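Local coordinates for protein citrate synthase (Metallosphaera sedula, PDB 6ABW) that probably catalyses the condensation of oxaloacetate with acetyl-CoA and water to give citrate and CoA, a step of the tricarboxylic acid cycle, at residues 166-171 and 343-348; 106-111 and 144-149. All coordinates share one frame; numbering follows the deposited sequence.

Contact 1. Residues 166-171 and 343-348; sequences KSFLKA and TSLFAL
F168 meets L345 and L348 in an apolar contact between two helices of the mainly helical fold of citrate synthase. Helix 164-173 supplies the ring and helix 342-365 the two leucines. The backbones stay well apart, with the CA atoms of F168 and L348 10.2 Å from each other. The side chains alone bridge this gap, and no hydrogen bond crosses it.

The main interaction is a CH-pi contact. The CD2 methyl of L348 sits over the centre of one face of the F168 ring, 3.6 Å from CD2 to the ring centroid. The methyl lies 11° off the ring normal, so it rests almost squarely on the face. The two side chains come from opposite directions. F168 has CG anti to its own nitrogen (chi1 171°), which carries the ring out toward helix 342-365.

The second interaction is plain packing at the ring edge. L345 runs obliquely across F168 and places its CD2 near the ring plane. One methyl thus caps the middle of the face, and the other meets the rim at CZ and CE2. S140, V143 and A144 of helix 128-151 also touch F168, and L345 leans on F337. Were F168 cut back to alanine, both leucine methyls would probably lose their partner and a gap would be likely to open beside helix 128-151.

Two hydroxyls of these segments bond outside the contact. S167 OG pairs with E159 O, and T343 OG1 with E235 OE1 and G232 N. The side chain of L345 is about 10 Å from that of D325, a predicted active-site residue. At the ring edge, L345 CD2 lies 3.7 Å from F168 CZ and 3.8 Å from F168 CE2.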
loop_
_atom_site.group_PDB
_atom_site.type_symbol
_atom_site.label_atom_id
_atom_site.label_comp_id
_atom_site.label_asym_id
_atom_site.label_seq_id
_atom_site.Cartn_x
_atom_site.Cartn_y
_atom_site.Cartn_z
ATOM N N LYS A 166 -7.601 27.006 7.453
ATOM C CA LYS A 166 -6.761 28.191 7.326
ATOM C C LYS A 166 -5.250 27.907 7.399
ATOM O O LYS A 166 -4.495 28.419 6.579
ATOM C CB LYS A 166 -7.166 29.268 8.385
ATOM C CG LYS A 166 -6.500 30.568 8.098
ATOM C CD LYS A 166 -6.899 31.568 9.174
ATOM C CE LYS A 166 -6.127 32.862 8.947
ATOM N NZ LYS A 166 -6.803 33.960 9.744
ATOM N N SER A 167 -4.855 27.073 8.319
ATOM C CA SER A 167 -3.434 26.672 8.469
ATOM C C SER A 167 -2.901 25.996 7.212
ATOM O O SER A 167 -1.761 26.290 6.750
ATOM C CB SER A 167 -3.230 25.791 9.690
ATOM O OG SER A 167 -3.519 26.485 10.893
ATOM N N PHE A 168 -3.761 25.170 6.603
ATOM C CA PHE A 168 -3.414 24.445 5.371
ATOM C C PHE A 168 -3.253 25.418 4.180
ATOM O O PHE A 168 -2.250 25.420 3.425
ATOM C CB PHE A 168 -4.455 23.316 5.106
ATOM C CG PHE A 168 -4.260 22.696 3.760
ATOM C CD1 PHE A 168 -3.077 22.004 3.490
ATOM C CD2 PHE A 168 -5.203 22.873 2.701
ATOM C CE1 PHE A 168 -2.835 21.445 2.249
ATOM C CE2 PHE A 168 -4.956 22.320 1.455
ATOM C CZ PHE A 168 -3.783 21.578 1.232
ATOM N N LEU A 169 -4.200 26.360 4.033
ATOM C CA LEU A 169 -4.116 27.347 2.973
ATOM C C LEU A 169 -2.941 28.320 3.135
ATOM O O LEU A 169 -2.292 28.650 2.160
ATOM C CB LEU A 169 -5.402 28.118 2.837
ATOM C CG LEU A 169 -6.660 27.371 2.386
ATOM C CD1 LEU A 169 -7.869 28.283 2.531
ATOM C CD2 LEU A 169 -6.527 26.868 0.968
ATOM N N LYS A 170 -2.662 28.744 4.357
ATOM C CA LYS A 170 -1.509 29.584 4.595
ATOM C C LYS A 170 -0.197 28.900 4.332
ATOM O O LYS A 170 0.694 29.510 3.756
ATOM C CB LYS A 170 -1.531 30.106 6.020
ATOM C CG LYS A 170 -2.578 31.144 6.242
ATOM C CD LYS A 170 -2.356 31.769 7.645
ATOM C CE LYS A 170 -1.112 32.685 7.658
ATOM N NZ LYS A 170 -0.693 33.031 9.042
ATOM N N ALA A 171 -0.063 27.625 4.705
ATOM C CA ALA A 171 1.170 26.881 4.404
ATOM C C ALA A 171 1.300 26.685 2.903
ATOM O O ALA A 171 2.377 26.915 2.297
ATOM C CB ALA A 171 1.183 25.526 5.125
ATOM N N THR A 343 -6.635 15.365 -6.904
ATOM C CA THR A 343 -6.777 14.085 -6.250
ATOM C C THR A 343 -6.038 14.067 -4.884
ATOM O O THR A 343 -6.467 13.368 -3.981
ATOM C CB THR A 343 -6.391 12.922 -7.185
ATOM O OG1 THR A 343 -7.386 12.899 -8.237
ATOM C CG2 THR A 343 -6.454 11.581 -6.458
ATOM N N SER A 344 -4.906 14.782 -4.768
ATOM C CA SER A 344 -4.200 14.930 -3.496
ATOM C C SER A 344 -5.046 15.659 -2.452
ATOM O O SER A 344 -4.990 15.328 -1.245
ATOM C CB SER A 344 -2.833 15.638 -3.690
ATOM O OG SER A 344 -1.971 14.777 -4.374
ATOM N N LEU A 345 -5.871 16.615 -2.903
ATOM C CA LEU A 345 -6.788 17.348 -2.022
ATOM C C LEU A 345 -7.926 16.469 -1.562
ATOM O O LEU A 345 -8.322 16.499 -0.399
ATOM C CB LEU A 345 -7.296 18.647 -2.655
ATOM C CG LEU A 345 -6.185 19.641 -2.927
ATOM C CD1 LEU A 345 -6.636 20.635 -4.013
ATOM C CD2 LEU A 345 -5.860 20.346 -1.611
ATOM N N PHE A 346 -8.438 15.650 -2.469
ATOM C CA PHE A 346 -9.323 14.563 -2.106
ATOM C C PHE A 346 -8.683 13.697 -1.008
ATOM O O PHE A 346 -9.336 13.364 0.022
ATOM C CB PHE A 346 -9.698 13.702 -3.361
ATOM C CG PHE A 346 -10.349 12.392 -3.044
ATOM C CD1 PHE A 346 -11.742 12.305 -2.923
ATOM C CD2 PHE A 346 -9.606 11.277 -2.824
ATOM C CE1 PHE A 346 -12.344 11.093 -2.628
ATOM C CE2 PHE A 346 -10.190 10.061 -2.471
ATOM C CZ PHE A 346 -11.560 9.975 -2.346
ATOM N N ALA A 347 -7.452 13.261 -1.242
ATOM C CA ALA A 347 -6.769 12.356 -0.323
ATOM C C ALA A 347 -6.618 13.005 1.075
ATOM O O ALA A 347 -6.749 12.346 2.080
ATOM C CB ALA A 347 -5.411 11.936 -0.872
ATOM N N LEU A 348 -6.253 14.285 1.099
ATOM C CA LEU A 348 -6.167 15.049 2.360
ATOM C C LEU A 348 -7.442 14.875 3.238
ATOM O O LEU A 348 -7.388 14.513 4.408
ATOM C CB LEU A 348 -5.902 16.516 2.082
ATOM C CG LEU A 348 -5.859 17.436 3.320
ATOM C CD1 LEU A 348 -4.915 17.040 4.425
ATOM C CD2 LEU A 348 -5.610 18.893 2.888
#

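Contact 2. Residues 106-111 and 144-149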
loop_
_atom_site.group_PDB
_atom_site.type_symbol
_atom_site.label_atom_id
_atom_site.label_comp_id
_atom_site.label_asym_id
_atom_site.label_seq_id
_atom_site.Cartn_x
_atom_site.Cartn_y
_atom_site.Cartn_z
ATOM N N GLY A 106 1.570 10.097 -5.721
ATOM C CA GLY A 106 2.793 9.317 -5.576
ATOM C C GLY A 106 3.781 9.969 -4.606
ATOM O O GLY A 106 4.430 9.301 -3.784
ATOM N N MET A 107 3.901 11.281 -4.696
ATOM C CA MET A 107 4.712 11.994 -3.737
ATOM C C MET A 107 4.147 11.863 -2.311
ATOM O O MET A 107 4.880 11.671 -1.335
ATOM C CB MET A 107 4.810 13.455 -4.172
ATOM C CG MET A 107 5.454 13.602 -5.523
ATOM S SD MET A 107 5.533 15.330 -6.100
ATOM C CE MET A 107 6.542 15.980 -4.885
ATOM N N MET A 108 2.830 11.970 -2.162
ATOM C CA MET A 108 2.202 11.702 -0.890
ATOM C C MET A 108 2.491 10.290 -0.390
ATOM O O MET A 108 2.708 10.095 0.785
ATOM C CB MET A 108 0.676 11.894 -0.956
ATOM C CG MET A 108 0.174 13.264 -1.265
ATOM S SD MET A 108 -1.663 13.272 -1.163
ATOM C CE MET A 108 -2.051 12.780 0.394
ATOM N N GLU A 109 2.389 9.288 -1.245
ATOM C CA GLU A 109 2.630 7.911 -0.924
ATOM C C GLU A 109 4.047 7.760 -0.329
ATOM O O GLU A 109 4.232 7.087 0.733
ATOM C CB GLU A 109 2.434 7.048 -2.188
ATOM C CG GLU A 109 2.578 5.568 -2.034
ATOM C CD GLU A 109 2.900 4.859 -3.346
ATOM O OE1 GLU A 109 3.939 5.177 -3.976
ATOM O OE2 GLU A 109 2.220 3.920 -3.723
ATOM N N THR A 110 5.018 8.437 -0.923
ATOM C CA THR A 110 6.389 8.337 -0.500
ATOM C C THR A 110 6.571 8.991 0.871
ATOM O O THR A 110 7.166 8.429 1.784
ATOM C CB THR A 110 7.313 8.932 -1.551
ATOM O OG1 THR A 110 7.095 8.266 -2.795
ATOM C CG2 THR A 110 8.770 8.742 -1.165
ATOM N N ALA A 111 6.007 10.179 1.022
ATOM C CA ALA A 111 6.031 10.873 2.299
ATOM C C ALA A 111 5.342 10.127 3.420
ATOM O O ALA A 111 5.877 9.991 4.488
ATOM C CB ALA A 111 5.491 12.269 2.132
ATOM N N ALA A 144 0.629 20.269 1.499
ATOM C CA ALA A 144 1.070 21.634 1.294
ATOM C C ALA A 144 2.487 21.619 0.670
ATOM O O ALA A 144 2.767 22.368 -0.267
ATOM C CB ALA A 144 1.051 22.382 2.645
ATOM N N ASN A 145 3.330 20.715 1.135
ATOM C CA ASN A 145 4.709 20.603 0.671
ATOM C C ASN A 145 4.872 19.935 -0.682
ATOM O O ASN A 145 5.759 20.242 -1.440
ATOM C CB ASN A 145 5.597 20.079 1.774
ATOM C CG ASN A 145 5.877 21.189 2.789
ATOM O OD1 ASN A 145 6.519 22.186 2.446
ATOM N ND2 ASN A 145 5.213 21.111 3.949
ATOM N N VAL A 146 3.914 19.024 -1.014
ATOM C CA VAL A 146 3.858 18.449 -2.335
ATOM C C VAL A 146 3.559 19.552 -3.362
ATOM O O VAL A 146 4.196 19.668 -4.411
ATOM C CB VAL A 146 2.832 17.277 -2.366
ATOM C CG1 VAL A 146 2.457 16.867 -3.810
ATOM C CG2 VAL A 146 3.388 16.056 -1.645
ATOM N N LEU A 147 2.616 20.423 -3.054
ATOM C CA LEU A 147 2.313 21.533 -3.946
ATOM C C LEU A 147 3.558 22.406 -4.121
ATOM O O LEU A 147 3.935 22.809 -5.275
ATOM C CB LEU A 147 1.114 22.332 -3.405
ATOM C CG LEU A 147 1.025 23.762 -4.037
ATOM C CD1 LEU A 147 0.652 23.627 -5.478
ATOM C CD2 LEU A 147 0.022 24.576 -3.229
ATOM N N ARG A 148 4.159 22.733 -2.982
ATOM C CA ARG A 148 5.252 23.683 -2.998
ATOM C C ARG A 148 6.518 23.130 -3.705
ATOM O O ARG A 148 7.174 23.807 -4.504
ATOM C CB ARG A 148 5.483 24.185 -1.601
ATOM C CG ARG A 148 4.361 25.112 -1.146
ATOM C CD ARG A 148 4.554 25.538 0.294
ATOM N NE ARG A 148 5.611 26.541 0.426
ATOM C CZ ARG A 148 5.454 27.850 0.210
ATOM N NH1 ARG A 148 6.507 28.629 0.307
ATOM N NH2 ARG A 148 4.294 28.382 -0.198
ATOM N N ALA A 149 6.826 21.862 -3.492
ATOM C CA ALA A 149 7.831 21.189 -4.293
ATOM C C ALA A 149 7.609 21.216 -5.773
ATOM O O ALA A 149 8.524 21.511 -6.563
ATOM C CB ALA A 149 8.088 19.788 -3.825
#
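The carbonyl oxygen of G106 accepts two hydrogen bonds from T110, one turn further along helix 104-119. The backbone N of T110 reaches G106 O at 3.0 Å, as in any alpha helix. The hydroxyl OG1 of T110 donates to the same G106 O, also at 3.0 Å. It makes a C=O...donor angle of 149° and lies out of the carbonyl plane. The two donors come from opposite faces of that plane. This grip satisfies the threonine hydroxyl inside its own helix, within the buried helical core of citrate synthase.

Across the contact, helix 104-119 packs on helix 128-151. The short segments run in partly opposed directions, 127° apart, and their axes approach to 10.1 Å. No hydrogen bond joins them. V146 faces helix 104-119, and V146 and M107 carry most of the packing. The two valine methyls divide the work. V146 CG2 lies 3.9 Å from M107 CB and also touches the stem of M108 at CG. V146 CG1 comes to 4.1 Å from M107 SD. The side chains of M107 and V146 cross at a slant. The M107 chain bends at its last torsion (chi3 63°), which swings its terminal methyl toward A149. I95 of helix 89-97 also packs on M107.

Polar groups on other sides tie the pair to its surroundings. E109 OE2 bonds to S216 OG of the second subunit, and S113 of that subunit packs on T110, so helix 104-119 also takes part in the dimer interface. R148 NE and NH2 hydrogen-bond to K154 O and S172 O, respectively. The methionine's reach ends where M107 CE meets A149 CB at 4.2 Å.

Both contacts are buried, and their centres lie 11 Å apart. Contact 1 is nearer the middle of the chain, and no other subunit touches its segments. Contact 2 is further out, and helix 104-119 also meets the second subunit. They hold four different helices, but they touch one another. F168 CE1 packs on A144 N, and the M108 sulfur and methyl meet S344 OG and A347 CB. Helix 128-151 thus lies against partners from both contacts, and it precedes helix 164-173 directly in the chain. Contact 1 is aromatic and aliphatic, with a methyl on a ring face. Contact 2 joins unbranched methionine chains to valine and alanine.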